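Local structure of type III effector XopAI (Xanthomonas citri, 6K93) at residues Q107-G110 with A111-S115; Q140-W143 with N144-Q148; M150-M153 with K154-H157. The protein is a type III effector with a mono-ADP-ribosyltransferase fold that appears to bind arginine-containing peptides, probably acting inside the host plant cell. All blocks are in the same frame, centred on the assembly; numbering follows the deposited sequence.

Three short-range contacts follow one another along the helical part of XopAI. Interaction 1 ends helix 95-109 and leads into the loop before helix 117-128, whereas interactions 2 and 3 are successive portions of helix 136-156, their centres about 14 Å apart and their segments adjoining in sequence. Interaction 1 stands clear of both: its centre is about 27 Å from that of interaction 2 and about 24 Å from that of interaction 3, with nearest atoms about 10 and 11 Å away. Helix 165-174 ties the latter two together, receiving Trp143, Met146 and Met147 from interaction 2 and Met150 and Lys154 from interaction 3. Interactions 1 and 3 are surface contacts, while interaction 2 is partly buried.

Interaction 1 (Q107-G110 with A111-S115); sequences QHDG and AQFRS
Asp109 and Phe113 touch through their CB atoms at the C-terminal end of helix 95-109, where the chain tightens into a short 3-10 turn. The evidence for the turn is a pair of i to i+3 bonds: Gln112 N donates to Asp109 O at 2.9 Å, and Phe113 N donates to Gly110 O at 3.1 Å, the second donor lying 52° out of the carbonyl plane. Gly110, with positive phi (51°), breaks the helical path. The CB of Asp109 lies 4.1 Å from Phe113 CB and meets the ring obliquely. With CG anti to the backbone N (chi1 -172°), the Phe113 ring leads away from the turn to pack on Leu102 and Val106 of the same helix and on Ile204 of helix 194-209. The Asp109 carboxylate is held from two directions. His108 ND1 gives OD1 a nearly straight bond lying in the imidazole plane, while OD2 accepts from a water that also accepts a hydrogen bond from Arg114 N and sits over one face of the Phe113 ring. Beyond the turn the Arg114 guanidinium folds back, and its NH1 donates to two carbonyls, Ala111 O at 2.9 Å and Phe113 O at 2.9 Å.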
loop_
_atom_site.group_PDB
_atom_site.type_symbol
_atom_site.label_atom_id
_atom_site.label_comp_id
_atom_site.label_asym_id
_atom_site.label_seq_id
_atom_site.Cartn_x
_atom_site.Cartn_y
_atom_site.Cartn_z
ATOM N N GLN A 107 6.201 12.878 2.222
ATOM C CA GLN A 107 6.067 14.076 1.405
ATOM C C GLN A 107 7.420 14.620 0.998
ATOM O O GLN A 107 7.611 15.038 -0.150
ATOM C CB GLN A 107 5.271 15.122 2.161
ATOM C CG GLN A 107 3.835 14.769 2.318
ATOM C CD GLN A 107 3.102 15.807 3.118
ATOM O OE1 GLN A 107 3.226 15.847 4.344
ATOM N NE2 GLN A 107 2.358 16.667 2.442
ATOM N N HIS A 108 8.375 14.607 1.918
ATOM C CA HIS A 108 9.682 15.180 1.625
ATOM C C HIS A 108 10.478 14.310 0.666
ATOM O O HIS A 108 11.079 14.815 -0.291
ATOM C CB HIS A 108 10.460 15.389 2.919
ATOM C CG HIS A 108 11.825 15.947 2.710
ATOM N ND1 HIS A 108 12.936 15.149 2.543
ATOM C CD2 HIS A 108 12.262 17.226 2.643
ATOM C CE1 HIS A 108 14.002 15.915 2.392
ATOM N NE2 HIS A 108 13.619 17.180 2.447
ATOM N N ASP A 109 10.494 12.994 0.902
ATOM C CA ASP A 109 11.359 12.135 0.117
ATOM C C ASP A 109 10.778 11.820 -1.250
ATOM O O ASP A 109 11.543 11.548 -2.183
ATOM C CB ASP A 109 11.623 10.830 0.862
ATOM C CG ASP A 109 12.518 11.014 2.078
ATOM O OD1 ASP A 109 12.865 12.173 2.390
ATOM O OD2 ASP A 109 12.854 10.003 2.722
ATOM N N GLY A 110 9.460 11.869 -1.392
ATOM C CA GLY A 110 8.835 11.564 -2.669
ATOM C C GLY A 110 9.312 10.247 -3.233
ATOM O O GLY A 110 9.337 9.224 -2.548
ATOM N N ALA A 111 9.707 10.261 -4.504
ATOM C CA ALA A 111 10.124 9.035 -5.178
ATOM C C ALA A 111 11.454 8.488 -4.676
ATOM O O ALA A 111 11.842 7.383 -5.079
ATOM C CB ALA A 111 10.214 9.270 -6.690
ATOM N N GLN A 112 12.158 9.211 -3.807
ATOM C CA GLN A 112 13.400 8.708 -3.243
ATOM C C GLN A 112 13.194 8.015 -1.898
ATOM O O GLN A 112 14.173 7.605 -1.265
ATOM C CB GLN A 112 14.405 9.858 -3.090
ATOM C CG GLN A 112 14.532 10.745 -4.347
ATOM C CD GLN A 112 14.669 9.953 -5.648
ATOM O OE1 GLN A 112 13.956 10.212 -6.625
ATOM N NE2 GLN A 112 15.587 8.991 -5.668
ATOM N N PHE A 113 11.942 7.874 -1.457
ATOM C CA PHE A 113 11.649 7.149 -0.225
ATOM C C PHE A 113 12.180 5.725 -0.311
ATOM O O PHE A 113 11.915 5.021 -1.280
ATOM C CB PHE A 113 10.127 7.130 0.017
ATOM C CG PHE A 113 9.734 6.567 1.363
ATOM C CD1 PHE A 113 9.796 5.209 1.613
ATOM C CD2 PHE A 113 9.278 7.402 2.363
ATOM C CE1 PHE A 113 9.460 4.705 2.834
ATOM C CE2 PHE A 113 8.921 6.889 3.601
ATOM C CZ PHE A 113 9.011 5.542 3.829
ATOM N N ARG A 114 12.914 5.294 0.710
ATOM C CA ARG A 114 13.405 3.926 0.768
ATOM C C ARG A 114 13.387 3.402 2.198
ATOM O O ARG A 114 13.784 4.102 3.138
ATOM C CB ARG A 114 14.854 3.819 0.232
ATOM C CG ARG A 114 15.054 4.215 -1.221
ATOM C CD ARG A 114 14.449 3.170 -2.170
ATOM N NE ARG A 114 14.746 3.423 -3.567
ATOM C CZ ARG A 114 14.096 4.285 -4.341
ATOM N NH1 ARG A 114 13.112 5.023 -3.868
ATOM N NH2 ARG A 114 14.443 4.420 -5.631
ATOM N N SER A 115 12.996 2.141 2.353
ATOM C CA SER A 115 13.101 1.492 3.644
ATOM C C SER A 115 14.566 1.183 3.963
ATOM O O SER A 115 15.373 0.883 3.083
ATOM C CB SER A 115 12.295 0.193 3.690
ATOM O OG SER A 115 12.865 -0.789 2.797
HETATM O O HOH W 1 13.214 7.333 2.931
#

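Interaction 2 (Q140-W143 with N144-Q148); sequences QQRW and NGMMQ
Asn144 opens the second segment by donating its backbone N to Gln140 O at 2.9 Å. Its side chain, with CG beside the backbone N, bends back over the preceding turn. There OD1 lies in plane at the edge of the Trp143 indole, 3.6 Å from Trp143 CD1, and the amide is turned 68° from the ring. The ND2 end reaches Gln141 through water: Asn144 ND2 donates to a water that in turn donates to Gln141 OE1, the two amide planes being almost perpendicular (89°).

Gly145 follows, contributing its N-H to Gln141 O. Met146 N then bonds to Arg142 O, and its methyl CE comes to 3.7 Å from Arg142 CG, at the aliphatic root of that arginine; the guanidinium is engaged elsewhere, in a salt bridge with Glu279. These i to i+4 bonds are those of a regular alpha-helix, here the first half of helix 136-156. The buried Trp143 and Met146 lie on the side that packs against helices 117-128 and 165-174, with the Phe123 ring meeting the indole at a steep angle.

Met147 completes the turn with its N bonded to Trp143 O at 2.8 Å. Chi1 of -72° sets Met147 CG over one face of the indole as a CH-pi contact, 3.7 Å from the centroid of the five-membered ring. The further bend at chi2 carries SD toward the benzo ring, 3.7 Å from Trp143 CZ2, making an oblique Met-aromatic contact while Met147 also touches Val169.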
loop_
_atom_site.group_PDB
_atom_site.type_symbol
_atom_site.label_atom_id
_atom_site.label_comp_id
_atom_site.label_asym_id
_atom_site.label_seq_id
_atom_site.Cartn_x
_atom_site.Cartn_y
_atom_site.Cartn_z
ATOM N N GLN A 140 5.711 -17.305 10.291
ATOM C CA GLN A 140 7.132 -17.366 9.966
ATOM C C GLN A 140 7.372 -18.203 8.722
ATOM O O GLN A 140 8.181 -17.842 7.867
ATOM C CB GLN A 140 7.913 -17.950 11.144
ATOM C CG GLN A 140 9.346 -18.170 10.845
ATOM C CD GLN A 140 10.192 -17.973 12.070
ATOM O OE1 GLN A 140 10.706 -18.932 12.634
ATOM N NE2 GLN A 140 10.309 -16.718 12.515
ATOM N N GLN A 141 6.693 -19.342 8.612
ATOM C CA GLN A 141 6.827 -20.164 7.415
ATOM C C GLN A 141 6.329 -19.411 6.194
ATOM O O GLN A 141 6.963 -19.445 5.127
ATOM C CB GLN A 141 6.062 -21.469 7.592
ATOM C CG GLN A 141 6.726 -22.415 8.576
ATOM C CD GLN A 141 8.176 -22.679 8.227
ATOM O OE1 GLN A 141 8.484 -23.119 7.119
ATOM N NE2 GLN A 141 9.079 -22.380 9.155
ATOM N N ARG A 142 5.205 -18.704 6.342
ATOM C CA ARG A 142 4.678 -17.900 5.242
ATOM C C ARG A 142 5.686 -16.830 4.818
ATOM O O ARG A 142 5.964 -16.649 3.627
ATOM C CB ARG A 142 3.362 -17.259 5.659
ATOM C CG ARG A 142 2.769 -16.396 4.571
ATOM C CD ARG A 142 1.350 -15.934 4.863
ATOM N NE ARG A 142 0.520 -16.096 3.670
ATOM C CZ ARG A 142 -0.624 -15.456 3.445
ATOM N NH1 ARG A 142 -1.273 -15.667 2.310
ATOM N NH2 ARG A 142 -1.069 -14.540 4.299
ATOM N N TRP A 143 6.260 -16.122 5.797
ATOM C CA TRP A 143 7.284 -15.109 5.543
ATOM C C TRP A 143 8.456 -15.715 4.773
ATOM O O TRP A 143 8.883 -15.184 3.742
ATOM C CB TRP A 143 7.766 -14.487 6.890
ATOM C CG TRP A 143 8.944 -13.591 6.683
ATOM C CD1 TRP A 143 10.268 -13.945 6.768
ATOM C CD2 TRP A 143 8.929 -12.204 6.352
ATOM N NE1 TRP A 143 11.071 -12.876 6.464
ATOM C CE2 TRP A 143 10.268 -11.788 6.223
ATOM C CE3 TRP A 143 7.918 -11.271 6.157
ATOM C CZ2 TRP A 143 10.606 -10.480 5.883
ATOM C CZ3 TRP A 143 8.265 -9.965 5.844
ATOM C CH2 TRP A 143 9.583 -9.590 5.714
ATOM N N ASN A 144 8.989 -16.836 5.259
ATOM C CA ASN A 144 10.106 -17.479 4.576
ATOM C C ASN A 144 9.746 -17.814 3.136
ATOM O O ASN A 144 10.561 -17.637 2.230
ATOM C CB ASN A 144 10.521 -18.741 5.321
ATOM C CG ASN A 144 11.133 -18.447 6.675
ATOM O OD1 ASN A 144 11.521 -17.322 6.965
ATOM N ND2 ASN A 144 11.211 -19.469 7.516
ATOM N N GLY A 145 8.528 -18.303 2.907
ATOM C CA GLY A 145 8.112 -18.629 1.549
ATOM C C GLY A 145 8.024 -17.411 0.653
ATOM O O GLY A 145 8.401 -17.468 -0.528
ATOM N N MET A 146 7.501 -16.304 1.189
ATOM C CA MET A 146 7.456 -15.069 0.408
ATOM C C MET A 146 8.870 -14.558 0.113
ATOM O O MET A 146 9.156 -14.108 -1.011
ATOM C CB MET A 146 6.623 -14.027 1.141
ATOM C CG MET A 146 5.182 -14.373 1.122
ATOM S SD MET A 146 4.206 -12.963 1.694
ATOM C CE MET A 146 4.421 -13.324 3.249
ATOM N N MET A 147 9.771 -14.608 1.100
ATOM C CA MET A 147 11.144 -14.175 0.853
ATOM C C MET A 147 11.782 -15.003 -0.254
ATOM O O MET A 147 12.487 -14.471 -1.120
ATOM C CB MET A 147 11.955 -14.276 2.143
ATOM C CG MET A 147 11.631 -13.248 3.204
ATOM S SD MET A 147 12.233 -11.590 2.779
ATOM C CE MET A 147 13.995 -11.842 2.877
ATOM N N GLN A 148 11.613 -16.320 -0.193
ATOM C CA GLN A 148 12.158 -17.182 -1.241
ATOM C C GLN A 148 11.553 -16.847 -2.598
ATOM O O GLN A 148 12.273 -16.755 -3.599
ATOM C CB GLN A 148 11.919 -18.650 -0.890
ATOM C CG GLN A 148 12.551 -19.648 -1.852
ATOM C CD GLN A 148 14.069 -19.556 -1.932
ATOM O OE1 GLN A 148 14.732 -19.071 -1.017
ATOM N NE2 GLN A 148 14.626 -20.028 -3.044
HETATM O O HOH W 2 10.575 -22.193 6.072
#

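Interaction 3 (M150-M153 with K154-H157)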
loop_
_atom_site.group_PDB
_atom_site.type_symbol
_atom_site.label_atom_id
_atom_site.label_comp_id
_atom_site.label_asym_id
_atom_site.label_seq_id
_atom_site.Cartn_x
_atom_site.Cartn_y
_atom_site.Cartn_z
ATOM N N MET A 150 10.343 -14.030 -3.679
ATOM C CA MET A 150 10.786 -12.742 -4.190
ATOM C C MET A 150 12.283 -12.736 -4.504
ATOM O O MET A 150 12.696 -12.080 -5.467
ATOM C CB MET A 150 10.415 -11.640 -3.196
ATOM C CG MET A 150 8.920 -11.485 -3.075
ATOM S SD MET A 150 8.133 -11.265 -4.693
ATOM C CE MET A 150 6.462 -10.910 -4.200
ATOM N N ALA A 151 13.114 -13.453 -3.740
ATOM C CA ALA A 151 14.503 -13.602 -4.154
ATOM C C ALA A 151 14.589 -14.291 -5.507
ATOM O O ALA A 151 15.380 -13.888 -6.374
ATOM C CB ALA A 151 15.268 -14.372 -3.083
ATOM N N GLN A 152 13.779 -15.338 -5.709
ATOM C CA GLN A 152 13.748 -16.015 -7.000
ATOM C C GLN A 152 13.233 -15.080 -8.084
ATOM O O GLN A 152 13.709 -15.100 -9.222
ATOM C CB GLN A 152 12.872 -17.257 -6.921
ATOM C CG GLN A 152 13.043 -18.176 -8.119
ATOM C CD GLN A 152 14.451 -18.725 -8.233
ATOM O OE1 GLN A 152 14.989 -19.301 -7.283
ATOM N NE2 GLN A 152 15.059 -18.548 -9.402
ATOM N N MET A 153 12.258 -14.251 -7.745
ATOM C CA MET A 153 11.714 -13.311 -8.714
ATOM C C MET A 153 12.758 -12.311 -9.169
ATOM O O MET A 153 12.817 -11.964 -10.352
ATOM C CB MET A 153 10.519 -12.567 -8.123
ATOM C CG MET A 153 9.818 -11.748 -9.170
ATOM S SD MET A 153 8.142 -11.400 -8.688
ATOM C CE MET A 153 7.445 -13.029 -8.387
ATOM N N LYS A 154 13.571 -11.811 -8.243
ATOM C CA LYS A 154 14.620 -10.868 -8.607
ATOM C C LYS A 154 15.629 -11.519 -9.544
ATOM O O LYS A 154 16.196 -10.848 -10.418
ATOM C CB LYS A 154 15.324 -10.361 -7.356
ATOM C CG LYS A 154 14.504 -9.357 -6.554
ATOM C CD LYS A 154 14.988 -9.295 -5.115
ATOM C CE LYS A 154 16.445 -8.839 -5.041
ATOM N NZ LYS A 154 16.847 -8.540 -3.634
ATOM N N TRP A 155 15.876 -12.819 -9.365
ATOM C CA TRP A 155 16.804 -13.537 -10.231
ATOM C C TRP A 155 16.212 -13.758 -11.614
ATOM O O TRP A 155 16.908 -13.605 -12.628
ATOM C CB TRP A 155 17.160 -14.865 -9.583
ATOM C CG TRP A 155 18.092 -15.697 -10.367
ATOM C CD1 TRP A 155 17.781 -16.754 -11.163
ATOM C CD2 TRP A 155 19.507 -15.549 -10.417
ATOM N NE1 TRP A 155 18.929 -17.275 -11.722
ATOM C CE2 TRP A 155 20.003 -16.550 -11.273
ATOM C CE3 TRP A 155 20.408 -14.659 -9.819
ATOM C CZ2 TRP A 155 21.360 -16.686 -11.548
ATOM C CZ3 TRP A 155 21.753 -14.796 -10.093
ATOM C CH2 TRP A 155 22.216 -15.804 -10.950
ATOM N N ASN A 156 14.928 -14.112 -11.676
ATOM C CA ASN A 156 14.258 -14.387 -12.946
ATOM C C ASN A 156 13.881 -13.128 -13.710
ATOM O O ASN A 156 13.595 -13.205 -14.913
ATOM C CB ASN A 156 12.991 -15.208 -12.698
ATOM C CG ASN A 156 13.290 -16.573 -12.130
ATOM O OD1 ASN A 156 14.416 -17.053 -12.215
ATOM N ND2 ASN A 156 12.275 -17.209 -11.546
ATOM N N HIS A 157 13.858 -11.985 -13.036
ATOM C CA HIS A 157 13.455 -10.701 -13.610
ATOM C C HIS A 157 14.531 -9.695 -13.221
ATOM O O HIS A 157 14.360 -8.893 -12.294
ATOM C CB HIS A 157 12.062 -10.310 -13.127
ATOM C CG HIS A 157 11.006 -11.287 -13.540
ATOM N ND1 HIS A 157 10.323 -11.183 -14.734
ATOM C CD2 HIS A 157 10.558 -12.418 -12.946
ATOM C CE1 HIS A 157 9.476 -12.192 -14.840
ATOM N NE2 HIS A 157 9.600 -12.956 -13.769
#
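The His157 imidazole presents an edge to Met153: the carbonyl Met153 O lies in the ring plane, 3.5 Å from His157 CD2, and the same CD2 touches Met153 CG. The Trp155 indole is approached obliquely by the Gln152 amide, whose NE2 lies 3.7 Å from Trp155 CD1 with the two planes 75° apart. Against Asn156 the Gln152 amide is turned by a little under half a right angle, and the two are joined by a side-chain hydrogen bond of 3.2 Å from Gln152 NE2 to Asn156 OD1. The acceptor lies within the plane of the glutamine amide, but the donor stands above the asparagine carbonyl plane and comes in at a C=O...N angle of 108°. A bend at chi2 turns the glutamine chain along the helix to meet Asn156.

Here helix 136-156 reaches its C-terminal end. Lys154 N to Met150 O, Trp155 N to Ala151 O and Asn156 N to Gln152 O keep the i to i+4 alpha-helical pattern, the last at 2.9 Å. At His157 the backbone departs from the helix, and the bond from His157 N to Met153 O is weak, its N-H...O angle only 126°.

On another side of this last turn, the aliphatic part of Lys154 runs beside the Met150 carbonyl, with Lys154 CG 3.4 Å from Met150 O. Its ammonium goes on to Met163 O and Thr165 OG1, anchoring the helix end to the start of helix 165-174. Met150 and Met153 both pack on Phe277 in a loop, and His157 touches Met276 beside it.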